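Local coordinates for phosphodiesterase (PDB 4G75), which is a colicin M-like bacteriocin of Pseudomonas aeruginosa that binds magnesium and probably kills related bacteria by hydrolysing the lipid-linked precursor of peptidoglycan, at residues A60-W65 and Y83-D88; L166-N171 and A201-V206; M175-G180 and F194-A199. All coordinates share one frame; numbering follows the deposited sequence. Where two conformers were deposited one is given.

Contact 1: A60-W65 and Y83-D88; sequences ALWAQW and YEFIWD. With EDO (1,2-ethanediol), chain M.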
loop_
_atom_site.group_PDB
_atom_site.type_symbol
_atom_site.label_atom_id
_atom_site.label_comp_id
_atom_site.label_asym_id
_atom_site.label_seq_id
_atom_site.Cartn_x
_atom_site.Cartn_y
_atom_site.Cartn_z
ATOM N N ALA A 60 3.359 -16.095 -7.530
ATOM C CA ALA A 60 3.748 -17.011 -8.591
ATOM C C ALA A 60 5.268 -17.113 -8.667
ATOM O O ALA A 60 5.816 -18.201 -8.835
ATOM C CB ALA A 60 3.161 -16.569 -9.924
ATOM N N LEU A 61 5.945 -15.978 -8.545
ATOM C CA LEU A 61 7.399 -15.961 -8.560
ATOM C C LEU A 61 7.943 -16.736 -7.367
ATOM O O LEU A 61 8.789 -17.618 -7.523
ATOM C CB LEU A 61 7.926 -14.522 -8.526
ATOM C CG LEU A 61 7.554 -13.704 -9.763
ATOM C CD1 LEU A 61 8.010 -12.263 -9.625
ATOM C CD2 LEU A 61 8.145 -14.344 -11.015
ATOM N N TRP A 62 7.446 -16.411 -6.178
ATOM C CA TRP A 62 7.930 -17.048 -4.958
ATOM C C TRP A 62 7.679 -18.546 -4.961
ATOM O O TRP A 62 8.557 -19.328 -4.588
ATOM C CB TRP A 62 7.302 -16.425 -3.704
ATOM C CG TRP A 62 7.928 -16.950 -2.445
ATOM C CD1 TRP A 62 7.495 -18.003 -1.683
ATOM C CD2 TRP A 62 9.128 -16.473 -1.826
ATOM N NE1 TRP A 62 8.345 -18.195 -0.619
ATOM C CE2 TRP A 62 9.352 -17.267 -0.681
ATOM C CE3 TRP A 62 10.027 -15.441 -2.118
ATOM C CZ2 TRP A 62 10.437 -17.064 0.167
ATOM C CZ3 TRP A 62 11.107 -15.241 -1.272
ATOM C CH2 TRP A 62 11.301 -16.051 -0.144
ATOM N N ALA A 63 6.477 -18.944 -5.365
ATOM C CA ALA A 63 6.120 -20.357 -5.382
ATOM C C ALA A 63 7.119 -21.131 -6.237
ATOM O O ALA A 63 7.458 -22.276 -5.931
ATOM C CB ALA A 63 4.702 -20.555 -5.890
ATOM N N GLN A 64 7.595 -20.512 -7.309
ATOM C CA GLN A 64 8.616 -21.135 -8.148
ATOM C C GLN A 64 9.943 -21.186 -7.408
ATOM O O GLN A 64 10.556 -22.244 -7.260
ATOM C CB GLN A 64 8.800 -20.353 -9.448
ATOM C CG GLN A 64 7.602 -20.368 -10.376
ATOM C CD GLN A 64 7.770 -19.397 -11.528
ATOM O OE1 GLN A 64 8.520 -19.656 -12.470
ATOM N NE2 GLN A 64 7.077 -18.272 -11.456
ATOM N N TRP A 65 10.384 -20.018 -6.951
ATOM C CA TRP A 65 11.636 -19.874 -6.221
ATOM C C TRP A 65 11.730 -20.901 -5.094
ATOM O O TRP A 65 12.729 -21.611 -4.963
ATOM C CB TRP A 65 11.709 -18.468 -5.634
ATOM C CG TRP A 65 13.054 -18.030 -5.178
ATOM C CD1 TRP A 65 14.184 -18.786 -5.085
ATOM C CD2 TRP A 65 13.403 -16.724 -4.701
ATOM N NE1 TRP A 65 15.225 -18.025 -4.606
ATOM C CE2 TRP A 65 14.770 -16.756 -4.357
ATOM C CE3 TRP A 65 12.696 -15.527 -4.546
ATOM C CZ2 TRP A 65 15.442 -15.640 -3.864
ATOM C CZ3 TRP A 65 13.361 -14.423 -4.054
ATOM C CH2 TRP A 65 14.722 -14.486 -3.717
ATOM N N TYR A 83 15.237 -13.769 -9.539
ATOM C CA TYR A 83 15.696 -12.455 -9.967
ATOM C C TYR A 83 14.519 -11.520 -10.207
ATOM O O TYR A 83 14.596 -10.324 -9.917
ATOM C CB TYR A 83 16.554 -12.542 -11.234
ATOM C CG TYR A 83 17.863 -13.285 -11.055
ATOM C CD1 TYR A 83 18.381 -13.534 -9.793
ATOM C CD2 TYR A 83 18.590 -13.716 -12.160
ATOM C CE1 TYR A 83 19.586 -14.213 -9.635
ATOM C CE2 TYR A 83 19.788 -14.389 -12.012
ATOM C CZ TYR A 83 20.280 -14.637 -10.750
ATOM O OH TYR A 83 21.476 -15.306 -10.606
ATOM N N GLU A 84 13.433 -12.060 -10.750
ATOM C CA GLU A 84 12.270 -11.237 -11.050
ATOM C C GLU A 84 11.538 -10.801 -9.782
ATOM O O GLU A 84 11.022 -9.680 -9.714
ATOM C CB GLU A 84 11.322 -11.958 -12.011
ATOM C CG GLU A 84 11.896 -12.112 -13.417
ATOM C CD GLU A 84 12.423 -10.799 -13.972
ATOM O OE1 GLU A 84 11.665 -9.804 -13.971
ATOM O OE2 GLU A 84 13.597 -10.761 -14.407
ATOM N N PHE A 85 11.501 -11.674 -8.777
ATOM C CA PHE A 85 10.875 -11.316 -7.508
ATOM C C PHE A 85 11.679 -10.180 -6.888
ATOM O O PHE A 85 11.127 -9.172 -6.434
ATOM C CB PHE A 85 10.847 -12.526 -6.569
ATOM C CG PHE A 85 10.091 -12.290 -5.285
ATOM C CD1 PHE A 85 8.779 -12.728 -5.147
ATOM C CD2 PHE A 85 10.690 -11.640 -4.218
ATOM C CE1 PHE A 85 8.078 -12.521 -3.959
ATOM C CE2 PHE A 85 9.996 -11.427 -3.035
ATOM C CZ PHE A 85 8.695 -11.867 -2.905
ATOM N N ILE A 86 12.995 -10.341 -6.877
ATOM C CA ILE A 86 13.872 -9.332 -6.289
ATOM C C ILE A 86 13.742 -7.974 -6.973
ATOM O O ILE A 86 13.599 -6.951 -6.302
ATOM C CB ILE A 86 15.333 -9.788 -6.289
ATOM C CG1 ILE A 86 15.495 -10.943 -5.295
ATOM C CG2 ILE A 86 16.239 -8.625 -5.938
ATOM C CD1 ILE A 86 16.783 -11.737 -5.446
ATOM N N TRP A 87 13.783 -7.964 -8.304
ATOM C CA TRP A 87 13.644 -6.711 -9.046
ATOM C C TRP A 87 12.265 -6.054 -8.906
ATOM O O TRP A 87 12.176 -4.838 -8.891
ATOM C CB TRP A 87 14.022 -6.880 -10.528
ATOM C CG TRP A 87 15.503 -6.814 -10.780
ATOM C CD1 TRP A 87 16.279 -7.778 -11.354
ATOM C CD2 TRP A 87 16.383 -5.726 -10.465
ATOM N NE1 TRP A 87 17.587 -7.357 -11.421
ATOM C CE2 TRP A 87 17.677 -6.101 -10.881
ATOM C CE3 TRP A 87 16.201 -4.472 -9.874
ATOM C CZ2 TRP A 87 18.782 -5.267 -10.727
ATOM C CZ3 TRP A 87 17.304 -3.641 -9.724
ATOM C CH2 TRP A 87 18.578 -4.047 -10.144
ATOM N N ASP A 88 11.203 -6.849 -8.810
ATOM C CA ASP A 88 9.869 -6.296 -8.583
ATOM C C ASP A 88 9.809 -5.648 -7.196
ATOM O O ASP A 88 9.190 -4.598 -7.011
ATOM C CB ASP A 88 8.783 -7.374 -8.702
ATOM C CG ASP A 88 8.327 -7.615 -10.138
ATOM O OD1 ASP A 88 8.984 -7.131 -11.098
ATOM O OD2 ASP A 88 7.299 -8.310 -10.303
HETATM C C1 EDO M . 15.482 -13.861 -15.817
HETATM O O1 EDO M . 15.165 -12.985 -14.727
HETATM C C2 EDO M . 14.274 -14.723 -16.167
HETATM O O2 EDO M . 13.646 -15.171 -14.959
#
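Leu61 and Phe85 face each other where helix 55-65 crosses helix 81-102: their CA atoms lie 5.9 Å apart, the short axes approach to 9.2 Å, and the chain directions differ by 140°. Phe85 is the centre of the packing. Its CG stands anti to the backbone N (chi1 -174°), and the ring beyond it meets Leu61, Trp62 and Trp65. Leu61 CB touches the rim of this ring in its plane, whereas CE3 of Trp62 sits over the centre of one face, 3.8 Å above it. The pair is edge-to-face, with the six-membered ring of Trp62 and the ring of Phe85 turned 57° to each other. Trp65 makes a second, offset edge-to-face pair: its CZ3 lies 3.9 Å from Phe85 CD2, and its CH2 reaches Ile86 CD1 at 3.8 Å. Leu61 also pushes CD1 against the backbone of the other helix, 3.6 Å from Phe85 N, while both its methyls rest near Glu84 CB. The carboxylate of Glu84 turns away; OE1 is paired with Arg45 and Lys42 of helix 34-49, and OE2 accepts a hydrogen bond from a 1,2-ethanediol, probably a crystallisation additive. Asp88, although its OD2 lies near Leu61 CD1, is bound by Arg45 and Tyr49, and the indole NE1 of Trp62 is hydrogen-bonded to Glu264. Between the two helices themselves the bonding is therefore apolar and aromatic, with a cluster of three aromatic side chains at its heart, while salt bridges to helix 34-49 satisfy the buried acidic groups of helix 81-102.

Contact 2: L166-N171 and A201-V206; sequences LNIKPN and AKDSWV. With EDO (1,2-ethanediol), chain K.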
loop_
_atom_site.group_PDB
_atom_site.type_symbol
_atom_site.label_atom_id
_atom_site.label_comp_id
_atom_site.label_asym_id
_atom_site.label_seq_id
_atom_site.Cartn_x
_atom_site.Cartn_y
_atom_site.Cartn_z
ATOM N N LEU A 166 -5.546 7.889 2.834
ATOM C CA LEU A 166 -6.177 6.632 3.238
ATOM C C LEU A 166 -7.494 6.423 2.504
ATOM O O LEU A 166 -7.942 5.291 2.328
ATOM C CB LEU A 166 -6.439 6.605 4.752
ATOM C CG LEU A 166 -5.249 6.653 5.707
ATOM C CD1 LEU A 166 -5.758 6.809 7.130
ATOM C CD2 LEU A 166 -4.361 5.404 5.585
ATOM N N ASN A 167 -8.117 7.522 2.090
ATOM C CA ASN A 167 -9.453 7.476 1.504
ATOM C C ASN A 167 -10.492 6.910 2.473
ATOM O O ASN A 167 -11.377 6.147 2.079
ATOM C CB ASN A 167 -9.453 6.671 0.202
ATOM C CG ASN A 167 -10.575 7.078 -0.728
ATOM O OD1 ASN A 167 -11.036 8.216 -0.687
ATOM N ND2 ASN A 167 -11.014 6.154 -1.575
ATOM N N ILE A 168 -10.380 7.275 3.745
ATOM C CA ILE A 168 -11.388 6.873 4.714
ATOM C C ILE A 168 -12.446 7.966 4.868
ATOM O O ILE A 168 -12.204 9.124 4.536
ATOM C CB ILE A 168 -10.785 6.473 6.076
ATOM C CG1 ILE A 168 -9.981 7.627 6.684
ATOM C CG2 ILE A 168 -9.925 5.213 5.925
ATOM C CD1 ILE A 168 -9.577 7.372 8.143
ATOM N N LYS A 169 -13.617 7.574 5.355
ATOM C CA LYS A 169 -14.752 8.478 5.500
ATOM C C LYS A 169 -15.422 8.262 6.851
ATOM O O LYS A 169 -16.578 7.834 6.915
ATOM C CB LYS A 169 -15.775 8.204 4.394
ATOM C CG LYS A 169 -15.232 8.289 2.976
ATOM C CD LYS A 169 -15.082 9.735 2.534
ATOM C CE LYS A 169 -14.907 9.849 1.023
ATOM N NZ LYS A 169 -13.621 9.267 0.539
ATOM N N PRO A 170 -14.704 8.553 7.943
ATOM C CA PRO A 170 -15.268 8.247 9.260
ATOM C C PRO A 170 -16.538 9.045 9.524
ATOM O O PRO A 170 -16.627 10.229 9.187
ATOM C CB PRO A 170 -14.156 8.668 10.234
ATOM C CG PRO A 170 -12.919 8.786 9.390
ATOM C CD PRO A 170 -13.392 9.210 8.041
ATOM N N ASN A 171 -17.521 8.373 10.110
ATOM C CA ASN A 171 -18.791 8.991 10.456
ATOM C C ASN A 171 -18.810 9.227 11.960
ATOM O O ASN A 171 -19.125 8.326 12.736
ATOM C CB ASN A 171 -19.933 8.068 10.036
ATOM C CG ASN A 171 -21.296 8.708 10.190
ATOM O OD1 ASN A 171 -21.455 9.688 10.909
ATOM N ND2 ASN A 171 -22.293 8.143 9.509
ATOM N N ALA A 201 -10.433 -0.859 5.970
ATOM C CA ALA A 201 -10.942 -1.662 4.850
ATOM C C ALA A 201 -12.423 -1.415 4.581
ATOM O O ALA A 201 -12.911 -1.686 3.481
ATOM C CB ALA A 201 -10.679 -3.147 5.081
ATOM N N LYS A 202 -13.143 -0.902 5.575
ATOM C CA LYS A 202 -14.546 -0.551 5.360
ATOM C C LYS A 202 -14.677 0.498 4.258
ATOM O O LYS A 202 -15.681 0.544 3.546
ATOM C CB LYS A 202 -15.193 -0.023 6.645
ATOM C CG LYS A 202 -16.086 -1.026 7.367
ATOM C CD LYS A 202 -15.409 -1.633 8.588
ATOM C CE LYS A 202 -16.409 -2.413 9.434
ATOM N NZ LYS A 202 -15.947 -2.601 10.840
ATOM N N ASP A 203 -13.648 1.329 4.116
ATOM C CA ASP A 203 -13.704 2.489 3.237
ATOM C C ASP A 203 -12.794 2.383 2.026
ATOM O O ASP A 203 -13.079 2.953 0.981
ATOM C CB ASP A 203 -13.300 3.756 4.001
ATOM C CG ASP A 203 -14.301 4.147 5.061
ATOM O OD1 ASP A 203 -15.439 3.648 5.013
ATOM O OD2 ASP A 203 -13.945 4.962 5.939
ATOM N N SER A 204 -11.679 1.682 2.190
ATOM C CA SER A 204 -10.580 1.774 1.233
ATOM C C SER A 204 -9.831 0.452 1.150
ATOM O O SER A 204 -9.231 0.033 2.132
ATOM C CB SER A 204 -9.620 2.880 1.691
ATOM O OG SER A 204 -8.405 2.865 0.952
ATOM N N TRP A 205 -9.863 -0.214 -0.006
ATOM C CA TRP A 205 -9.153 -1.487 -0.114
ATOM C C TRP A 205 -7.652 -1.280 0.069
ATOM O O TRP A 205 -6.993 -2.088 0.716
ATOM C CB TRP A 205 -9.471 -2.238 -1.422
ATOM C CG TRP A 205 -8.662 -1.826 -2.631
ATOM C CD1 TRP A 205 -9.031 -0.944 -3.604
ATOM C CD2 TRP A 205 -7.364 -2.311 -3.002
ATOM N NE1 TRP A 205 -8.039 -0.837 -4.551
ATOM C CE2 TRP A 205 -7.005 -1.667 -4.203
ATOM C CE3 TRP A 205 -6.469 -3.217 -2.429
ATOM C CZ2 TRP A 205 -5.787 -1.906 -4.843
ATOM C CZ3 TRP A 205 -5.263 -3.455 -3.066
ATOM C CH2 TRP A 205 -4.932 -2.803 -4.259
ATOM N N VAL A 206 -7.127 -0.183 -0.471
ATOM C CA VAL A 206 -5.703 0.118 -0.350
ATOM C C VAL A 206 -5.271 0.295 1.111
ATOM O O VAL A 206 -4.289 -0.311 1.571
ATOM C CB VAL A 206 -5.309 1.366 -1.199
ATOM C CG1 VAL A 206 -3.866 1.775 -0.938
ATOM C CG2 VAL A 206 -5.530 1.096 -2.688
HETATM C C1 EDO K . -17.648 5.594 12.137
HETATM O O1 EDO K . -17.398 5.554 10.729
HETATM C C2 EDO K . -18.093 4.221 12.623
HETATM O O2 EDO K . -16.950 3.365 12.729
HETATM O O HOH W 1 -8.466 4.117 -1.975
HETATM O O HOH W 2 -13.699 6.111 0.417
HETATM O O HOH W 3 -17.318 4.955 6.486
#
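Ser204 and Asp203 fasten the chain just before helix 205-208 to the backbone of the loop 166-171, each by one direct hydrogen bond. Ser204 OG, anti to its own backbone N (chi1 169°), donates to Leu166 O at 2.8 Å, approaching at a tilt of 23° from the carbonyl plane. Asp203 OD2 accepts from Lys169 N at 2.7 Å in a nearly straight bond (174°), the N-H coming from above the carboxylate plane. The same oxygen is hydrogen-bonded to Tyr198 OH, so two partners grip it.

Three waters extend the polar link. One bridges Asn167 ND2 and Ser204 OG. Another donates to Asn167 O and Asp203 O and accepts from Lys169 NZ. The third joins Lys169 O to Asp203 OD1, at 2.7 Å from the latter.

Van der Waals contact is slight: Asp203 CB lies 3.6 Å from Asn167 O, and CG2 of Ile168 is near CB and OD2 of Asp203. The side chain of Leu166 comes within about 4 Å of that of Val211, a residue of the magnesium site.

Ser204 OG additionally accepts from Ala207 N, the classic serine N-cap. Here the capping hydroxyl of helix 205-208 also holds the loop 166-171, whose Leu166 neighbours the magnesium site of the colicin M-like domain.

Contact 3: M175-G180 and F194-A199; sequences MPQFIG and FNVPYA. With EDO (1,2-ethanediol), chain G.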
loop_
_atom_site.group_PDB
_atom_site.type_symbol
_atom_site.label_atom_id
_atom_site.label_comp_id
_atom_site.label_asym_id
_atom_site.label_seq_id
_atom_site.Cartn_x
_atom_site.Cartn_y
_atom_site.Cartn_z
HETATM N N MSE A 175 -20.202 7.053 15.761
HETATM C CA MSE A 175 -19.282 6.449 16.718
HETATM C C MSE A 175 -19.919 6.405 18.097
HETATM O O MSE A 175 -20.332 7.432 18.620
HETATM C CB MSE A 175 -17.982 7.251 16.794
HETATM C CG MSE A 175 -17.188 7.262 15.516
HETATM SE SE MSE A 175 -15.634 8.427 15.705
HETATM C CE MSE A 175 -14.893 8.203 13.918
ATOM N N PRO A 176 -19.997 5.212 18.695
ATOM C CA PRO A 176 -20.534 5.110 20.055
ATOM C C PRO A 176 -19.810 6.015 21.053
ATOM O O PRO A 176 -20.454 6.542 21.958
ATOM C CB PRO A 176 -20.308 3.637 20.396
ATOM C CG PRO A 176 -20.449 2.957 19.072
ATOM C CD PRO A 176 -19.799 3.888 18.081
ATOM N N GLN A 177 -18.503 6.211 20.892
ATOM C CA GLN A 177 -17.782 7.075 21.823
ATOM C C GLN A 177 -18.263 8.510 21.688
ATOM O O GLN A 177 -18.445 9.213 22.682
ATOM C CB GLN A 177 -16.275 7.003 21.601
ATOM C CG GLN A 177 -15.671 5.666 21.967
ATOM C CD GLN A 177 -14.166 5.663 21.831
ATOM O OE1 GLN A 177 -13.621 5.107 20.879
ATOM N NE2 GLN A 177 -13.484 6.301 22.778
ATOM N N PHE A 178 -18.485 8.941 20.453
ATOM C CA PHE A 178 -19.008 10.283 20.246
ATOM C C PHE A 178 -20.433 10.420 20.768
ATOM O O PHE A 178 -20.758 11.398 21.436
ATOM C CB PHE A 178 -18.939 10.710 18.784
ATOM C CG PHE A 178 -19.423 12.109 18.564
ATOM C CD1 PHE A 178 -18.591 13.184 18.818
ATOM C CD2 PHE A 178 -20.722 12.353 18.149
ATOM C CE1 PHE A 178 -19.033 14.482 18.646
ATOM C CE2 PHE A 178 -21.175 13.648 17.975
ATOM C CZ PHE A 178 -20.326 14.716 18.222
ATOM N N ILE A 179 -21.283 9.448 20.460
ATOM C CA ILE A 179 -22.652 9.482 20.967
ATOM C C ILE A 179 -22.629 9.576 22.491
ATOM O O ILE A 179 -23.380 10.346 23.081
ATOM C CB ILE A 179 -23.482 8.263 20.509
ATOM C CG1 ILE A 179 -23.556 8.209 18.985
ATOM C CG2 ILE A 179 -24.892 8.304 21.119
ATOM C CD1 ILE A 179 -24.099 6.899 18.442
ATOM N N GLY A 180 -21.746 8.805 23.120
ATOM C CA GLY A 180 -21.598 8.845 24.562
ATOM C C GLY A 180 -21.178 10.215 25.061
ATOM O O GLY A 180 -21.730 10.732 26.033
ATOM N N PHE A 194 -10.869 11.832 22.278
ATOM C CA PHE A 194 -10.945 10.394 22.497
ATOM C C PHE A 194 -10.312 9.572 21.368
ATOM O O PHE A 194 -10.088 10.074 20.269
ATOM C CB PHE A 194 -12.390 9.948 22.777
ATOM C CG PHE A 194 -13.350 10.185 21.636
ATOM C CD1 PHE A 194 -13.536 9.225 20.656
ATOM C CD2 PHE A 194 -14.102 11.346 21.574
ATOM C CE1 PHE A 194 -14.428 9.433 19.617
ATOM C CE2 PHE A 194 -15.000 11.555 20.536
ATOM C CZ PHE A 194 -15.159 10.596 19.559
ATOM N N ASN A 195 -10.007 8.313 21.668
ATOM C CA ASN A 195 -9.389 7.401 20.706
ATOM C C ASN A 195 -10.366 6.327 20.275
ATOM O O ASN A 195 -11.142 5.828 21.087
ATOM C CB ASN A 195 -8.144 6.745 21.321
ATOM C CG ASN A 195 -7.155 7.754 21.833
ATOM O OD1 ASN A 195 -6.895 8.761 21.180
ATOM N ND2 ASN A 195 -6.603 7.502 23.023
ATOM N N VAL A 196 -10.333 5.970 18.999
ATOM C CA VAL A 196 -11.232 4.944 18.475
ATOM C C VAL A 196 -10.542 4.117 17.397
ATOM O O VAL A 196 -9.922 4.666 16.485
ATOM C CB VAL A 196 -12.550 5.539 17.895
ATOM C CG1 VAL A 196 -12.794 6.939 18.417
ATOM C CG2 VAL A 196 -12.548 5.520 16.369
ATOM N N PRO A 197 -10.639 2.786 17.506
ATOM C CA PRO A 197 -10.112 1.920 16.453
ATOM C C PRO A 197 -10.983 2.055 15.209
ATOM O O PRO A 197 -12.199 2.256 15.310
ATOM C CB PRO A 197 -10.242 0.512 17.045
ATOM C CG PRO A 197 -10.430 0.720 18.527
ATOM C CD PRO A 197 -11.144 2.025 18.658
ATOM N N TYR A 198 -10.362 1.947 14.041
ATOM C CA TYR A 198 -11.077 2.151 12.801
ATOM C C TYR A 198 -10.584 1.169 11.764
ATOM O O TYR A 198 -9.384 1.102 11.484
ATOM C CB TYR A 198 -10.890 3.586 12.304
ATOM C CG TYR A 198 -11.901 3.998 11.262
ATOM C CD1 TYR A 198 -13.126 4.540 11.631
ATOM C CD2 TYR A 198 -11.633 3.841 9.911
ATOM C CE1 TYR A 198 -14.063 4.921 10.675
ATOM C CE2 TYR A 198 -12.562 4.207 8.948
ATOM C CZ TYR A 198 -13.775 4.743 9.336
ATOM O OH TYR A 198 -14.692 5.115 8.379
ATOM N N ALA A 199 -11.511 0.399 11.212
ATOM C CA ALA A 199 -11.174 -0.589 10.191
ATOM C C ALA A 199 -11.154 0.113 8.850
ATOM O O ALA A 199 -12.207 0.377 8.271
ATOM C CB ALA A 199 -12.202 -1.713 10.186
HETATM C C1 EDO G . -14.775 0.316 11.692
HETATM O O1 EDO G . -13.712 0.138 12.631
HETATM C C2 EDO G . -14.433 1.456 10.745
HETATM O O2 EDO G . -15.649 1.994 10.211
#
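Selenium meets an aromatic rim here: SE of Met175, a selenomethionine, lies 5.5 Å from the centre of the Phe194 ring and 81° off the ring normal, a Met-aromatic contact made at the edge. Its nearest ring atom is Phe194 CE1, 4.2 Å from SE. Within the extended Met175 chain SE stands anti to CA, and it meets Val196 of the strand as well as Phe194. Phe194 takes the crowded position, with CG between its backbone N and carbonyl carbon (chi1 63°), and the ring lies against the first turn of the helix. There Gln177 CB packs 3.6 Å from Phe194 CE1, and Phe178 CB lies 3.9 Å from Phe194 CZ. The Gln177 side chain continues past the ring to the backbone around Asn195 and to Val196.

Farther along the strand, a 1,2-ethanediol covers one face of Tyr198, with C2 3.3 Å above the plane and over its centre, and accepts a hydrogen bond from Ala199 N.

Helix 176-184 and strand 188-199 follow each other and run nearly antiparallel, their short axes 152° apart. A short connection thus packs the helix back on one side of strand 188-199, which pairs antiparallel with strand 213-224 in a mixed sheet.

In the fold
Contact 1 is a buried helix-helix junction on the opposite side of the chain's centre from contacts 2 and 3, and touches neither; its centre lies about 31 Å from that of contact 2 and about 42 Å from that of contact 3. It depends on aromatic packing. Contacts 2 and 3, both partly buried, belong to the colicin M family region. They share no helix or strand, but strand 188-199 of contact 3 is followed by helix 205-208 of contact 2, and the Tyr198-Asp203 bond joins them, as does Pro170 packing on Met175. Contact 2, nearer the magnesium site, relies on hydrogen bonds and waters; contact 3 joins helix to sheet through apolar and aromatic groups together with the long Gln177 side chain.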